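Local coordinates for protein AlyGC (Glaciecola chathamensis, PDB 5GKD) that acts as an alginate lyase of polysaccharide lyase family 6, breaking down the polysaccharide alginate, probably by beta-elimination, at residues N133-N138 and D167-G172; V444-N449 and G469-S474. All coordinates share one frame; numbering follows the deposited sequence.

Contact 1 (N133-N138 and D167-G172)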
loop_
_atom_site.group_PDB
_atom_site.type_symbol
_atom_site.label_atom_id
_atom_site.label_comp_id
_atom_site.label_asym_id
_atom_site.label_seq_id
_atom_site.Cartn_x
_atom_site.Cartn_y
_atom_site.Cartn_z
ATOM N N ASN A 133 18.190 -29.433 22.822
ATOM C CA ASN A 133 18.015 -29.613 21.394
ATOM C C ASN A 133 19.292 -29.267 20.633
ATOM O O ASN A 133 20.212 -28.632 21.154
ATOM C CB ASN A 133 16.837 -28.773 20.911
ATOM C CG ASN A 133 15.526 -29.294 21.458
ATOM O OD1 ASN A 133 15.360 -30.505 21.580
ATOM N ND2 ASN A 133 14.606 -28.399 21.814
ATOM N N ARG A 134 19.330 -29.685 19.371
ATOM C CA ARG A 134 20.462 -29.412 18.502
ATOM C C ARG A 134 19.966 -29.000 17.123
ATOM O O ARG A 134 19.058 -29.624 16.564
ATOM C CB ARG A 134 21.382 -30.632 18.383
ATOM C CG ARG A 134 22.659 -30.338 17.610
ATOM C CD ARG A 134 23.622 -31.517 17.622
ATOM N NE ARG A 134 24.728 -31.283 16.722
ATOM C CZ ARG A 134 25.550 -32.222 16.284
ATOM N NH1 ARG A 134 25.387 -33.475 16.682
ATOM N NH2 ARG A 134 26.532 -31.910 15.449
ATOM N N PHE A 135 20.563 -27.946 16.583
ATOM C CA PHE A 135 20.286 -27.481 15.228
ATOM C C PHE A 135 21.630 -27.360 14.505
ATOM O O PHE A 135 22.376 -26.396 14.724
ATOM C CB PHE A 135 19.521 -26.161 15.276
ATOM C CG PHE A 135 19.099 -25.648 13.937
ATOM C CD1 PHE A 135 17.879 -26.021 13.385
ATOM C CD2 PHE A 135 19.901 -24.754 13.244
ATOM C CE1 PHE A 135 17.483 -25.540 12.145
ATOM C CE2 PHE A 135 19.503 -24.256 12.021
ATOM C CZ PHE A 135 18.296 -24.648 11.472
ATOM N N ASP A 136 21.937 -28.335 13.641
ATOM C CA ASP A 136 23.278 -28.477 13.087
ATOM C C ASP A 136 23.261 -28.861 11.612
ATOM O O ASP A 136 22.329 -29.505 11.127
ATOM C CB ASP A 136 24.076 -29.531 13.859
ATOM C CG ASP A 136 23.536 -30.926 13.626
ATOM O OD1 ASP A 136 22.583 -31.295 14.323
ATOM O OD2 ASP A 136 24.035 -31.641 12.729
ATOM N N HIS A 137 24.335 -28.472 10.907
ATOM C CA HIS A 137 24.534 -28.800 9.493
ATOM C C HIS A 137 23.316 -28.412 8.654
ATOM O O HIS A 137 22.943 -29.099 7.705
ATOM C CB HIS A 137 24.893 -30.284 9.304
ATOM C CG HIS A 137 26.209 -30.671 9.924
ATOM N ND1 HIS A 137 26.327 -31.079 11.240
ATOM C CD2 HIS A 137 27.467 -30.685 9.414
ATOM C CE1 HIS A 137 27.596 -31.334 11.511
ATOM N NE2 HIS A 137 28.308 -31.103 10.423
ATOM N N ASN A 138 22.703 -27.282 8.985
ATOM C CA ASN A 138 21.588 -26.763 8.209
ATOM C C ASN A 138 22.050 -25.614 7.307
ATOM O O ASN A 138 23.191 -25.140 7.381
ATOM C CB ASN A 138 20.449 -26.339 9.143
ATOM C CG ASN A 138 19.924 -27.494 9.954
ATOM O OD1 ASN A 138 19.404 -28.469 9.401
ATOM N ND2 ASN A 138 20.066 -27.409 11.273
ATOM N N ASP A 167 25.313 -25.573 15.721
ATOM C CA ASP A 167 26.672 -25.794 15.256
ATOM C C ASP A 167 26.695 -26.183 13.791
ATOM O O ASP A 167 25.761 -26.799 13.281
ATOM C CB ASP A 167 27.383 -26.873 16.088
ATOM C CG ASP A 167 26.778 -28.251 15.904
ATOM O OD1 ASP A 167 25.795 -28.550 16.589
ATOM O OD2 ASP A 167 27.285 -29.039 15.078
ATOM N N HIS A 168 27.792 -25.814 13.125
ATOM C CA HIS A 168 28.074 -26.229 11.752
ATOM C C HIS A 168 26.975 -25.838 10.779
ATOM O O HIS A 168 26.758 -26.521 9.782
ATOM C CB HIS A 168 28.312 -27.739 11.677
ATOM C CG HIS A 168 29.524 -28.193 12.418
ATOM N ND1 HIS A 168 29.472 -28.661 13.714
ATOM C CD2 HIS A 168 30.826 -28.230 12.054
ATOM C CE1 HIS A 168 30.690 -28.981 14.107
ATOM N NE2 HIS A 168 31.527 -28.724 13.120
ATOM N N ASN A 169 26.262 -24.755 11.042
ATOM C CA ASN A 169 25.232 -24.298 10.127
ATOM C C ASN A 169 25.812 -23.299 9.137
ATOM O O ASN A 169 26.766 -22.569 9.439
ATOM C CB ASN A 169 24.077 -23.663 10.887
ATOM C CG ASN A 169 23.369 -24.657 11.781
ATOM O OD1 ASN A 169 22.728 -25.581 11.290
ATOM N ND2 ASN A 169 23.486 -24.479 13.094
ATOM N N TYR A 170 25.259 -23.301 7.932
ATOM C CA TYR A 170 25.547 -22.271 6.942
ATOM C C TYR A 170 24.436 -21.244 7.025
ATOM O O TYR A 170 23.303 -21.508 6.613
ATOM C CB TYR A 170 25.658 -22.844 5.535
ATOM C CG TYR A 170 25.872 -21.792 4.444
ATOM C CD1 TYR A 170 27.012 -20.994 4.426
ATOM C CD2 TYR A 170 24.942 -21.628 3.424
ATOM C CE1 TYR A 170 27.214 -20.047 3.429
ATOM C CE2 TYR A 170 25.127 -20.697 2.430
ATOM C CZ TYR A 170 26.257 -19.897 2.438
ATOM O OH TYR A 170 26.424 -18.968 1.444
ATOM N N PHE A 171 24.754 -20.089 7.590
ATOM C CA PHE A 171 23.867 -18.938 7.527
ATOM C C PHE A 171 24.291 -18.143 6.302
ATOM O O PHE A 171 25.231 -17.338 6.354
ATOM C CB PHE A 171 23.929 -18.120 8.810
ATOM C CG PHE A 171 23.407 -18.855 10.028
ATOM C CD1 PHE A 171 22.052 -19.034 10.218
ATOM C CD2 PHE A 171 24.276 -19.355 10.984
ATOM C CE1 PHE A 171 21.566 -19.712 11.340
ATOM C CE2 PHE A 171 23.786 -20.033 12.109
ATOM C CZ PHE A 171 22.436 -20.209 12.277
ATOM N N GLY A 172 23.603 -18.396 5.184
ATOM C CA GLY A 172 23.910 -17.761 3.934
ATOM C C GLY A 172 23.420 -16.333 3.871
ATOM O O GLY A 172 22.848 -15.793 4.811
#
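Asp136 and Asp167 pair as neighbours in register on two parallel strands, their CA atoms 4.8 Å apart and the touching parts running 16° from each other. Asp167 N bonds to Phe135 O and Asp167 O accepts from His137 N, each at 3.2 Å. At His137 and His168 both chains turn through a left-handed backbone conformation, and beyond the bend Tyr170 N donates to Asn138 O, so the register survives the corner. The two Asp side chains lie on the same face. The guanidinium of Arg134 forms a side-on salt bridge with Asp167, NE donating to OD1 at 2.9 Å and NH2 to OD2 at 3.0 Å, both on the syn side of the carboxylate; Arg165 also bridges to OD1. OD2 also receives His168 ND1 on its anti lone pair, a nearly straight bond (174°) lying in the imidazole plane. An alanine at Asp167 would probably leave Arg134 without this partner and His168 freer to turn. Asp136 holds His137 ND1 in the same way, and the two imidazoles, almost parallel, are slid apart until His168 CB rather than its ring sits over the His137 face, 3.6 Å from the centroid. Within the bend, Asn169 suits its place because an amide both gives and accepts: ND2 reaches Phe135 O at 2.8 Å, while OD1 takes Asn138 N. Its CG stands anti to the carbonyl carbon (chi1 -64°), as does that of Asn138, and the amides lie side by side. Asn138 serves the preceding coil likewise, through Val109 N and Val106 O, and Asn204 OD1 accepts Asn169 N from the next. Such stacked asparagines at a tight turn form an asparagine ladder, a hallmark of the right-handed parallel beta-helix of pectate-lyase-like proteins.

Contact 2 (V444-N449 and G469-S474)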
loop_
_atom_site.group_PDB
_atom_site.type_symbol
_atom_site.label_atom_id
_atom_site.label_comp_id
_atom_site.label_asym_id
_atom_site.label_seq_id
_atom_site.Cartn_x
_atom_site.Cartn_y
_atom_site.Cartn_z
ATOM N N VAL A 444 17.346 -4.176 -30.195
ATOM C CA VAL A 444 15.950 -3.871 -30.225
ATOM C C VAL A 444 15.776 -2.759 -31.211
ATOM O O VAL A 444 16.639 -1.950 -31.350
ATOM C CB VAL A 444 15.473 -3.388 -28.859
ATOM C CG1 VAL A 444 13.980 -3.283 -28.840
ATOM C CG2 VAL A 444 15.954 -4.308 -27.777
ATOM N N SER A 445 14.641 -2.715 -31.877
ATOM C CA SER A 445 14.379 -1.685 -32.839
ATOM C C SER A 445 13.079 -0.955 -32.612
ATOM O O SER A 445 12.217 -1.436 -31.948
ATOM C CB SER A 445 14.349 -2.294 -34.223
ATOM O OG SER A 445 15.633 -2.272 -34.757
ATOM N N PRO A 446 12.975 0.285 -33.229
ATOM C CA PRO A 446 11.686 0.972 -33.059
ATOM C C PRO A 446 10.588 0.224 -33.774
ATOM O O PRO A 446 10.949 -0.614 -34.546
ATOM C CB PRO A 446 11.879 2.270 -33.797
ATOM C CG PRO A 446 13.293 2.534 -33.760
ATOM C CD PRO A 446 13.898 1.225 -33.991
ATOM N N GLY A 447 9.305 0.490 -33.554
ATOM C CA GLY A 447 8.858 1.533 -32.677
ATOM C C GLY A 447 7.522 1.491 -31.951
ATOM O O GLY A 447 7.131 2.507 -31.433
ATOM N N ASP A 448 6.813 0.371 -31.919
ATOM C CA ASP A 448 5.543 0.338 -31.171
ATOM C C ASP A 448 5.469 -1.056 -30.525
ATOM O O ASP A 448 5.496 -2.073 -31.196
ATOM C CB ASP A 448 4.263 0.718 -31.903
ATOM C CG ASP A 448 3.066 0.820 -30.980
ATOM O OD1 ASP A 448 3.225 1.069 -29.780
ATOM O OD2 ASP A 448 1.945 0.638 -31.453
ATOM N N ASN A 449 5.424 -1.076 -29.207
ATOM C CA ASN A 449 5.393 -2.323 -28.467
ATOM C C ASN A 449 6.637 -3.113 -28.607
ATOM O O ASN A 449 6.727 -4.217 -28.187
ATOM C CB ASN A 449 4.256 -3.162 -28.965
ATOM C CG ASN A 449 2.960 -2.787 -28.340
ATOM O OD1 ASN A 449 2.051 -3.585 -28.296
ATOM N ND2 ASN A 449 2.859 -1.572 -27.861
ATOM N N GLY A 469 15.953 5.912 -33.045
ATOM C CA GLY A 469 14.582 6.069 -33.470
ATOM C C GLY A 469 13.661 6.320 -32.292
ATOM O O GLY A 469 14.098 6.737 -31.221
ATOM N N GLU A 470 12.376 6.049 -32.512
ATOM C CA GLU A 470 11.302 6.395 -31.588
ATOM C C GLU A 470 10.676 5.124 -31.025
ATOM O O GLU A 470 10.347 4.206 -31.778
ATOM C CB GLU A 470 10.236 7.256 -32.287
ATOM C CG GLU A 470 10.727 8.664 -32.664
ATOM C CD GLU A 470 9.622 9.597 -33.177
ATOM O OE1 GLU A 470 8.599 9.115 -33.701
ATOM O OE2 GLU A 470 9.773 10.832 -33.041
ATOM N N TYR A 471 10.504 5.076 -29.705
ATOM C CA TYR A 471 9.892 3.925 -29.037
ATOM C C TYR A 471 8.633 4.399 -28.333
ATOM O O TYR A 471 8.710 5.040 -27.282
ATOM C CB TYR A 471 10.858 3.284 -28.052
ATOM C CG TYR A 471 12.065 2.697 -28.719
ATOM C CD1 TYR A 471 13.146 3.498 -29.068
ATOM C CD2 TYR A 471 12.126 1.349 -29.013
ATOM C CE1 TYR A 471 14.251 2.966 -29.679
ATOM C CE2 TYR A 471 13.225 0.809 -29.632
ATOM C CZ TYR A 471 14.283 1.617 -29.964
ATOM O OH TYR A 471 15.388 1.075 -30.576
ATOM N N TRP A 472 7.482 4.098 -28.918
ATOM C CA TRP A 472 6.202 4.482 -28.350
ATOM C C TRP A 472 5.733 3.359 -27.436
ATOM O O TRP A 472 5.820 2.182 -27.795
ATOM C CB TRP A 472 5.187 4.767 -29.462
ATOM C CG TRP A 472 5.546 6.009 -30.221
ATOM C CD1 TRP A 472 6.423 6.108 -31.254
ATOM C CD2 TRP A 472 5.080 7.342 -29.961
ATOM N NE1 TRP A 472 6.527 7.420 -31.668
ATOM C CE2 TRP A 472 5.712 8.195 -30.891
ATOM C CE3 TRP A 472 4.186 7.892 -29.038
ATOM C CZ2 TRP A 472 5.475 9.565 -30.926
ATOM C CZ3 TRP A 472 3.947 9.247 -29.077
ATOM C CH2 TRP A 472 4.591 10.073 -30.015
ATOM N N VAL A 473 5.264 3.715 -26.247
ATOM C CA VAL A 473 5.028 2.735 -25.193
ATOM C C VAL A 473 3.586 2.878 -24.737
ATOM O O VAL A 473 3.267 3.751 -23.924
ATOM C CB VAL A 473 6.007 2.895 -24.028
ATOM C CG1 VAL A 473 5.708 1.876 -22.960
ATOM C CG2 VAL A 473 7.428 2.720 -24.527
ATOM N N SER A 474 2.713 2.024 -25.262
ATOM C CA SER A 474 1.299 2.018 -24.935
ATOM C C SER A 474 0.956 1.085 -23.784
ATOM O O SER A 474 -0.195 1.074 -23.340
ATOM C CB SER A 474 0.479 1.609 -26.165
ATOM O OG SER A 474 1.045 0.464 -26.772
#
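Pro446 lies obliquely across Tyr471, joining two successive coils at the start of the chain's second parallel beta-helical stack. Its CA sits over one face of the phenol ring, 4.2 Å from the centroid in a CH-pi contact, and its CG approaches CZ. Val444 CG1 adds an apolar touch at CE2. Tyr471 CG stands anti to its carbonyl carbon (chi1 -64°), and the ring beyond it runs alongside the Val444-Pro446 backbone, with CE2 nearest Ser445 O. Tyrosine suits the place: its flat body is buried against Leu466 and helix 450-457, while its OH bonds to Gln467 O. Trp472, next along the strand, meets the other segment differently. Gly447 O lies near the plane of the indole, at its edge, and accepts Trp472 N at 3.0 Å, with the donor above the carbonyl plane. Beyond this, the indole stacks on Phe496 of the following coil, and NE1 makes a weak bond to Glu470 OE1. Two glycines fit the close backbones. Gly447, which follows a cis peptide, passes with its CA 3.2 Å from Glu470 O, where a CB would collide with that oxygen. Gly469 has a positive phi of 138°, and a side chain there would run into Pro446 CG. Asp448 and Trp472 form a parallel bridge, their side chains on one face. Asp448 is exposed, and its OD1 lies 4.2 Å from Trp472 CB. Asn449, at the N-cap position of helix 450-457, makes no capping bond with its side chain and instead turns its ND2 across the contact, while OD1 has a weak bond to Lys475 NZ. Ser474, a small hydroxyl residue whose CB points toward the other segment, supplies the partner: Asn449 ND2 donates to Ser474 OG at 2.9 Å, with the oxygen lying in the amide plane.

How the contacts relate
Both contacts join consecutive coils of parallel beta-helical architecture, but in separate stacks: their centres lie 52 Å apart and their nearest atoms about 34 Å, and contact 1 closes along the chain before contact 2 opens. Contact 1 is a buried bend; contact 2 lies at the surface, beside a helix at the start of its stack. Neither includes the calcium ligands Asn180, Glu183, Glu212 and Glu214 or the carbonate-binding Glu214, Arg240, Arg264 and Tyr303. Contact 1 is the one within the stack that carries them: strand 170-171 pairs with strand 200-207, a little before Glu212 in the chain. A bound glycerol, probably from the crystallisation liquor, lies about 5 Å from the side chain of His137.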